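Local coordinates for protein L-methionine gamma-lyase (Fusobacterium nucleatum subsp. nucleatum, PDB 6LXU) that belongs to the Cys/Met metabolism family of pyridoxal-phosphate-dependent enzymes and carries its cofactor covalently bound, at residues Asp204-Ala210 / Ala222-Arg228; Ala82-Met86 / Ile235-Leu240. All coordinates share one frame. Residue numbers count along the deposited sequence, not the author numbering.

Overall arrangement
Both contacts involve the seven-stranded mixed sheet of the large domain, which has the strand order of fold type I PLP enzymes. Contact 1 pairs strands 205-209 and 223-227. Contact 2 packs strand 82-86, one of the two outermost strands within the chain, against helix 229-244, which directly follows strand 223-227. The contact centres are about 9 Å apart. Strand 223-227 joins them: Val225 N lies 2.8 Å from Ile84 O and Gly223 N lies 2.9 Å from Met86 O, both probable hydrogen bonds. Leu224 CD2 also packs on Ala85 CB at 3.7 Å. Contact 1 reaches the cofactor, since Ser209 OG hydrogen-bonds phosphate oxygen OP1 of the modified residue LLP at position 212.

Contact 1: residues Asp204-Ala210 / Ala222-Arg228; sequences DIVVHSA and AGLVVTR
Val225 (chi1 t) is the apolar centre. Its CG1 meets Ile205 CG2 at 3.7 Å and its CG2 meets Val207 CG1 at 4.1 Å; Ile205 and Val207 have chi1 m. Helix 89-100 covers this face. Val206, His208, Leu224 and Val226 point to the other face, where helix 65-78 packs and His208 NE2 hydrogen-bonds Glu78 OE2. Extended strands 205-209 and 223-227 run antiparallel, axes 4.7 Å apart at 166°. Val206 and Val226 form a hydrogen-bonded pair, N to O 2.9 Å both ways. In the next, His208 N to Leu224 O is 2.8 Å, Leu224 N to His208 O 3.0 Å. Val207 faces Val225 between them, non-hydrogen-bonded. Ala210 N to Ala222 O, 2.8 Å, is weak. At the far edge Thr227 OG1 donates to Asp204 O at 2.8 Å. Arg228 NH1 salt-bridges Asp204 OD1 at 2.9 Å; Asp204 OD2 hydrogen-bonds His177 NE2 and Val184 N. The backbone ladder thus fixes the register; charge holds one end, and the other places Ser209 OG at the cofactor phosphate.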
ATOM      1  N   ASP A 204     -35.499  -2.438   0.794  1.00  7.68           N
ATOM      2  CA  ASP A 204     -35.088  -1.592  -0.320  1.00  7.55           C
ATOM      3  C   ASP A 204     -33.574  -1.360  -0.413  1.00  6.96           C
ATOM      4  O   ASP A 204     -33.044  -1.320  -1.504  1.00  7.16           O
ATOM      5  CB  ASP A 204     -35.780  -0.244  -0.230  1.00  7.97           C
ATOM      6  CG  ASP A 204     -37.280  -0.371  -0.327  1.00  8.47           C
ATOM      7  OD1 ASP A 204     -37.771  -0.640  -1.443  1.00 10.61           O
ATOM      8  OD2 ASP A 204     -37.951  -0.234   0.701  1.00  8.60           O
ATOM      9  N   ILE A 205     -32.917  -1.153   0.741  1.00  6.66           N
ATOM     10  CA  ILE A 205     -31.488  -0.794   0.763  1.00  6.52           C
ATOM     11  C   ILE A 205     -30.815  -1.599   1.861  1.00  6.40           C
ATOM     12  O   ILE A 205     -31.311  -1.651   2.979  1.00  6.45           O
ATOM     13  CB  ILE A 205     -31.284   0.714   1.053  1.00  6.79           C
ATOM     14  CG1 ILE A 205     -32.060   1.592   0.057  1.00  7.04           C
ATOM     15  CG2 ILE A 205     -29.791   1.053   1.063  1.00  6.76           C
ATOM     16  CD1 ILE A 205     -32.103   3.061   0.435  1.00  7.35           C
ATOM     17  N   VAL A 206     -29.665  -2.197   1.535  1.00  6.35           N
ATOM     18  CA  VAL A 206     -28.818  -2.863   2.511  1.00  6.48           C
ATOM     19  C   VAL A 206     -27.563  -2.030   2.705  1.00  6.11           C
ATOM     20  O   VAL A 206     -26.960  -1.573   1.730  1.00  6.09           O
ATOM     21  CB  VAL A 206     -28.438  -4.285   2.057  1.00  7.29           C
ATOM     22  CG1 VAL A 206     -27.300  -4.867   2.893  1.00  7.78           C
ATOM     23  CG2 VAL A 206     -29.661  -5.180   2.125  1.00  7.91           C
ATOM     24  N   VAL A 207     -27.169  -1.856   3.966  1.00  5.70           N
ATOM     25  CA  VAL A 207     -25.917  -1.183   4.308  1.00  5.62           C
ATOM     26  C   VAL A 207     -25.054  -2.133   5.144  1.00  5.45           C
ATOM     27  O   VAL A 207     -25.547  -2.988   5.895  1.00  5.57           O
ATOM     28  CB  VAL A 207     -26.142   0.168   5.019  1.00  5.93           C
ATOM     29  CG1 VAL A 207     -26.955   1.102   4.151  1.00  6.18           C
ATOM     30  CG2 VAL A 207     -26.760  -0.013   6.387  1.00  5.94           C
ATOM     31  N   HIS A 208     -23.742  -1.958   4.989  1.00  4.99           N
ATOM     32  CA  HIS A 208     -22.732  -2.721   5.745  1.00  5.03           C
ATOM     33  C   HIS A 208     -21.621  -1.839   6.258  1.00  4.84           C
ATOM     34  O   HIS A 208     -21.150  -0.962   5.545  1.00  5.06           O
ATOM     35  CB  HIS A 208     -22.009  -3.734   4.851  1.00  5.19           C
ATOM     36  CG  HIS A 208     -22.843  -4.894   4.440  1.00  5.39           C
ATOM     37  ND1 HIS A 208     -23.044  -5.982   5.261  1.00  5.61           N
ATOM     38  CD2 HIS A 208     -23.511  -5.135   3.288  1.00  5.57           C
ATOM     39  CE1 HIS A 208     -23.814  -6.844   4.614  1.00  5.53           C
ATOM     40  NE2 HIS A 208     -24.107  -6.357   3.420  1.00  5.87           N
ATOM     41  N   SER A 209     -21.137  -2.175   7.449  1.00  4.73           N
ATOM     42  CA  SER A 209     -19.764  -1.866   7.812  1.00  4.67           C
ATOM     43  C   SER A 209     -18.869  -2.979   7.282  1.00  4.58           C
ATOM     44  O   SER A 209     -18.781  -4.048   7.884  1.00  4.71           O
ATOM     45  CB  SER A 209     -19.620  -1.728   9.317  1.00  4.80           C
ATOM     46  OG  SER A 209     -18.246  -1.513   9.631  1.00  4.94           O
ATOM     47  N   ALA A 210     -18.204  -2.713   6.159  1.00  4.40           N
ATOM     48  CA  ALA A 210     -17.233  -3.656   5.609  1.00  4.53           C
ATOM     49  C   ALA A 210     -15.982  -3.779   6.473  1.00  4.48           C
ATOM     50  O   ALA A 210     -15.232  -4.734   6.330  1.00  4.71           O
ATOM     51  CB  ALA A 210     -16.866  -3.278   4.179  1.00  4.64           C
ATOM     52  N   ALA A 222     -14.451   0.823   6.288  1.00  4.25           N
ATOM     53  CA  ALA A 222     -15.156   0.930   5.007  1.00  4.28           C
ATOM     54  C   ALA A 222     -16.617   0.564   5.156  1.00  4.29           C
ATOM     55  O   ALA A 222     -16.997  -0.184   6.056  1.00  4.25           O
ATOM     56  CB  ALA A 222     -14.503   0.017   3.980  1.00  4.36           C
ATOM     57  N   GLY A 223     -17.422   1.096   4.245  1.00  4.37           N
ATOM     58  CA  GLY A 223     -18.850   0.820   4.193  1.00  4.50           C
ATOM     59  C   GLY A 223     -19.273   0.449   2.793  1.00  4.64           C
ATOM     60  O   GLY A 223     -18.618   0.796   1.814  1.00  4.77           O
ATOM     61  N   LEU A 224     -20.409  -0.251   2.713  1.00  4.93           N
ATOM     62  CA  LEU A 224     -20.984  -0.654   1.430  1.00  5.32           C
ATOM     63  C   LEU A 224     -22.487  -0.513   1.482  1.00  5.52           C
ATOM     64  O   LEU A 224     -23.113  -0.715   2.528  1.00  5.76           O
ATOM     65  CB  LEU A 224     -20.616  -2.094   1.077  1.00  5.50           C
ATOM     66  CG  LEU A 224     -19.131  -2.379   0.893  1.00  5.76           C
ATOM     67  CD1 LEU A 224     -18.827  -3.858   0.931  1.00  5.97           C
ATOM     68  CD2 LEU A 224     -18.616  -1.748  -0.378  1.00  5.89           C
ATOM     69  N   VAL A 225     -23.064  -0.161   0.331  1.00  5.62           N
ATOM     70  CA  VAL A 225     -24.509  -0.080   0.142  1.00  5.86           C
ATOM     71  C   VAL A 225     -24.881  -0.929  -1.059  1.00  5.91           C
ATOM     72  O   VAL A 225     -24.174  -0.891  -2.058  1.00  6.08           O
ATOM     73  CB  VAL A 225     -24.945   1.383  -0.116  1.00  6.12           C
ATOM     74  CG1 VAL A 225     -26.449   1.486  -0.359  1.00  6.38           C
ATOM     75  CG2 VAL A 225     -24.523   2.302   1.022  1.00  6.25           C
ATOM     76  N   VAL A 226     -25.993  -1.668  -0.962  1.00  6.11           N
ATOM     77  CA  VAL A 226     -26.560  -2.356  -2.122  1.00  6.36           C
ATOM     78  C   VAL A 226     -28.030  -1.995  -2.238  1.00  6.55           C
ATOM     79  O   VAL A 226     -28.776  -2.063  -1.270  1.00  6.28           O
ATOM     80  CB  VAL A 226     -26.408  -3.880  -2.049  1.00  6.55           C
ATOM     81  CG1 VAL A 226     -26.973  -4.532  -3.316  1.00  6.52           C
ATOM     82  CG2 VAL A 226     -24.938  -4.261  -1.897  1.00  6.79           C
ATOM     83  N   THR A 227     -28.437  -1.619  -3.452  1.00  6.86           N
ATOM     84  CA  THR A 227     -29.825  -1.274  -3.722  1.00  7.27           C
ATOM     85  C   THR A 227     -30.081  -1.297  -5.229  1.00  7.64           C
ATOM     86  O   THR A 227     -29.216  -1.661  -6.019  1.00  7.76           O
ATOM     87  CB  THR A 227     -30.179   0.079  -3.049  1.00  7.17           C
ATOM     88  OG1 THR A 227     -31.583   0.333  -3.171  1.00  7.29           O
ATOM     89  CG2 THR A 227     -29.434   1.249  -3.645  1.00  7.22           C
ATOM     90  N   ARG A 228     -31.300  -0.895  -5.606  1.00  8.68           N
ATOM     91  CA  ARG A 228     -31.666  -0.782  -7.022  1.00  9.95           C
ATOM     92  C   ARG A 228     -30.884   0.348  -7.675  1.00  9.87           C
ATOM     93  O   ARG A 228     -30.525   1.334  -7.004  1.00  9.42           O
ATOM     94  CB  ARG A 228     -33.158  -0.465  -7.197  1.00 11.99           C
ATOM     95  CG  ARG A 228     -34.132  -1.435  -6.597  1.00 14.50           C
ATOM     96  CD  ARG A 228     -35.567  -0.938  -6.751  1.00 16.23           C
ATOM     97  NE  ARG A 228     -35.948   0.265  -5.991  1.00 18.06           N
ATOM     98  CZ  ARG A 228     -36.451   0.299  -4.740  1.00 19.06           C
ATOM     99  NH1 ARG A 228     -36.578  -0.814  -4.027  1.00 19.66           N
ATOM    100  NH2 ARG A 228     -36.803   1.452  -4.197  1.00 21.23           N
TER

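Contact 2: residues Ala82-Met86 / Ile235-Leu240; sequences AGIAM and IRFVGL
Ile84 is the strand residue most buried by the helical turn 235-240; its CA-to-CB bond points toward it. With chi1 m and chi2 t its CD1 lies 3.4 Å from Ile235 CB, while its CG2 is 4.2 Å from Leu240 CD2. Two conformers are deposited; these values are for the one given. Ile235 is m, t and Leu240 is t, p. Met86 (m, p, t) starts sideways but bends back, so CE meets Ile235 CG2 at 3.9 Å and CG meets Leu240 CD1 at 4.3 Å. The helix and strand axes are 9.8 Å apart and cross at -27°. This is the alpha/beta layering of the fold type I large domain: helix 229-244 packs on the sheet at one edge strand. The turn is wide and pi-type, with Leu240 N hydrogen-bonded to Ile235 O at 2.8 Å. Arg236 (t, t, m, then chi4 -83°) lays one guanidinium face over Ile84 CG2. A water donates to Gly83 O at 2.8 Å and accepts from Arg236 NH2 at 3.0 Å. Arg236 NH2 also salt-bridges Glu71 OE1; NH1 hydrogen-bonds Leu62 O.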
ATOM      1  N   ALA A  82     -27.043  -2.904  -7.666  1.00  7.63           N
ATOM      2  CA  ALA A  82     -25.949  -1.942  -7.674  1.00  7.35           C
ATOM      3  C   ALA A  82     -25.334  -1.804  -6.297  1.00  6.92           C
ATOM      4  O   ALA A  82     -26.037  -1.823  -5.303  1.00  7.30           O
ATOM      5  CB  ALA A  82     -26.476  -0.598  -8.145  1.00  7.58           C
ATOM      6  N   GLY A  83     -24.018  -1.650  -6.284  1.00  6.58           N
ATOM      7  CA  GLY A  83     -23.272  -1.400  -5.063  1.00  6.41           C
ATOM      8  C   GLY A  83     -22.620  -0.036  -5.054  1.00  6.19           C
ATOM      9  O   GLY A  83     -22.297   0.513  -6.104  1.00  6.21           O
ATOM     10  N   ILE A  84     -22.447   0.513  -3.847  1.00  6.41           N
ATOM     11  CA  ILE A  84     -21.706   1.753  -3.643  0.50  6.49           C
ATOM     12  C   ILE A  84     -20.789   1.547  -2.451  1.00  6.27           C
ATOM     13  O   ILE A  84     -21.215   1.003  -1.432  1.00  6.48           O
ATOM     14  CB  ILE A  84     -22.617   2.947  -3.324  0.50  6.77           C
ATOM     15  CG1 ILE A  84     -23.894   2.944  -4.158  0.50  6.96           C
ATOM     16  CG2 ILE A  84     -21.861   4.250  -3.533  0.50  6.99           C
ATOM     17  CD1 ILE A  84     -24.859   3.963  -3.640  0.50  7.01           C
ATOM     18  N   ALA A  85     -19.540   1.999  -2.577  1.00  5.67           N
ATOM     19  CA  ALA A  85     -18.562   1.900  -1.500  1.00  5.54           C
ATOM     20  C   ALA A  85     -18.258   3.263  -0.902  1.00  5.30           C
ATOM     21  O   ALA A  85     -18.218   4.276  -1.605  1.00  5.61           O
ATOM     22  CB  ALA A  85     -17.286   1.270  -1.997  1.00  5.70           C
ATOM     23  N   MET A  86     -18.006   3.249   0.405  1.00  5.06           N
ATOM     24  CA  MET A  86     -17.656   4.436   1.178  1.00  4.97           C
ATOM     25  C   MET A  86     -16.525   4.086   2.132  1.00  4.83           C
ATOM     26  O   MET A  86     -16.221   2.926   2.376  1.00  4.82           O
ATOM     27  CB  MET A  86     -18.855   4.962   1.974  1.00  5.15           C
ATOM     28  CG  MET A  86     -20.027   5.434   1.132  1.00  5.36           C
ATOM     29  SD  MET A  86     -21.062   4.111   0.485  1.00  5.80           S
ATOM     30  CE  MET A  86     -22.404   5.111  -0.147  1.00  6.09           C
ATOM     31  N   ILE A 235     -27.682   7.933  -4.312  1.00  7.43           N
ATOM     32  CA  ILE A 235     -26.784   7.840  -3.149  1.00  7.53           C
ATOM     33  C   ILE A 235     -25.344   8.192  -3.564  1.00  7.37           C
ATOM     34  O   ILE A 235     -24.648   8.933  -2.847  1.00  7.99           O
ATOM     35  CB  ILE A 235     -26.888   6.471  -2.473  1.00  7.55           C
ATOM     36  CG1 ILE A 235     -28.299   6.263  -1.910  1.00  7.94           C
ATOM     37  CG2 ILE A 235     -25.854   6.341  -1.352  1.00  7.67           C
ATOM     38  CD1 ILE A 235     -28.589   4.838  -1.516  1.00  8.22           C
ATOM     39  N   ARG A 236     -24.907   7.726  -4.727  1.00  7.18           N
ATOM     40  CA  ARG A 236     -23.576   8.038  -5.237  1.00  7.36           C
ATOM     41  C   ARG A 236     -23.408   9.515  -5.569  1.00  7.39           C
ATOM     42  O   ARG A 236     -22.432  10.146  -5.150  1.00  7.19           O
ATOM     43  CB  ARG A 236     -23.269   7.216  -6.491  1.00  7.90           C
ATOM     44  CG  ARG A 236     -21.908   7.490  -7.110  1.00  8.56           C
ATOM     45  CD  ARG A 236     -21.748   6.788  -8.449  1.00  9.10           C
ATOM     46  NE  ARG A 236     -21.797   5.345  -8.291  1.00  9.72           N
ATOM     47  CZ  ARG A 236     -20.782   4.563  -7.935  1.00 10.29           C
ATOM     48  NH1 ARG A 236     -19.559   5.079  -7.740  1.00 10.76           N
ATOM     49  NH2 ARG A 236     -20.983   3.265  -7.800  1.00 11.37           N
ATOM     50  N   PHE A 237     -24.318  10.051  -6.376  1.00  7.59           N
ATOM     51  CA  PHE A 237     -24.142  11.384  -6.935  1.00  8.35           C
ATOM     52  C   PHE A 237     -24.683  12.520  -6.081  1.00  7.88           C
ATOM     53  O   PHE A 237     -24.459  13.682  -6.427  1.00  8.19           O
ATOM     54  CB  PHE A 237     -24.717  11.440  -8.360  1.00  9.20           C
ATOM     55  CG  PHE A 237     -23.982  10.557  -9.349  1.00 10.65           C
ATOM     56  CD1 PHE A 237     -22.598  10.635  -9.509  1.00 12.07           C
ATOM     57  CD2 PHE A 237     -24.671   9.641 -10.126  1.00 11.73           C
ATOM     58  CE1 PHE A 237     -21.929   9.833 -10.432  1.00 12.93           C
ATOM     59  CE2 PHE A 237     -24.007   8.851 -11.054  1.00 12.51           C
ATOM     60  CZ  PHE A 237     -22.640   8.941 -11.203  1.00 13.01           C
ATOM     61  N   VAL A 238     -25.364  12.203  -4.983  1.00  7.88           N
ATOM     62  CA  VAL A 238     -25.822  13.206  -4.025  1.00  8.33           C
ATOM     63  C   VAL A 238     -25.151  12.968  -2.675  1.00  8.04           C
ATOM     64  O   VAL A 238     -24.299  13.773  -2.238  1.00  8.02           O
ATOM     65  CB  VAL A 238     -27.362  13.240  -3.908  1.00  9.07           C
ATOM     66  CG1 VAL A 238     -27.794  14.280  -2.883  1.00  9.64           C
ATOM     67  CG2 VAL A 238     -27.999  13.524  -5.269  1.00  9.54           C
ATOM     68  N   GLY A 239     -25.502  11.869  -2.026  1.00  7.97           N
ATOM     69  CA  GLY A 239     -25.012  11.580  -0.681  1.00  8.08           C
ATOM     70  C   GLY A 239     -23.502  11.516  -0.596  1.00  7.85           C
ATOM     71  O   GLY A 239     -22.876  12.264   0.168  1.00  8.06           O
ATOM     72  N   LEU A 240     -22.906  10.644  -1.384  1.00  7.26           N
ATOM     73  CA  LEU A 240     -21.452  10.478  -1.380  1.00  7.23           C
ATOM     74  C   LEU A 240     -20.745  11.677  -2.000  1.00  7.01           C
ATOM     75  O   LEU A 240     -19.801  12.227  -1.418  1.00  6.98           O
ATOM     76  CB  LEU A 240     -21.072   9.190  -2.108  1.00  7.64           C
ATOM     77  CG  LEU A 240     -19.580   8.940  -2.363  1.00  7.90           C
ATOM     78  CD1 LEU A 240     -18.752   8.898  -1.085  1.00  7.99           C
ATOM     79  CD2 LEU A 240     -19.404   7.638  -3.131  1.00  8.41           C
TER
HETATM   80  O   HOH W   1     -23.522   1.708  -8.257  1.00 11.50           O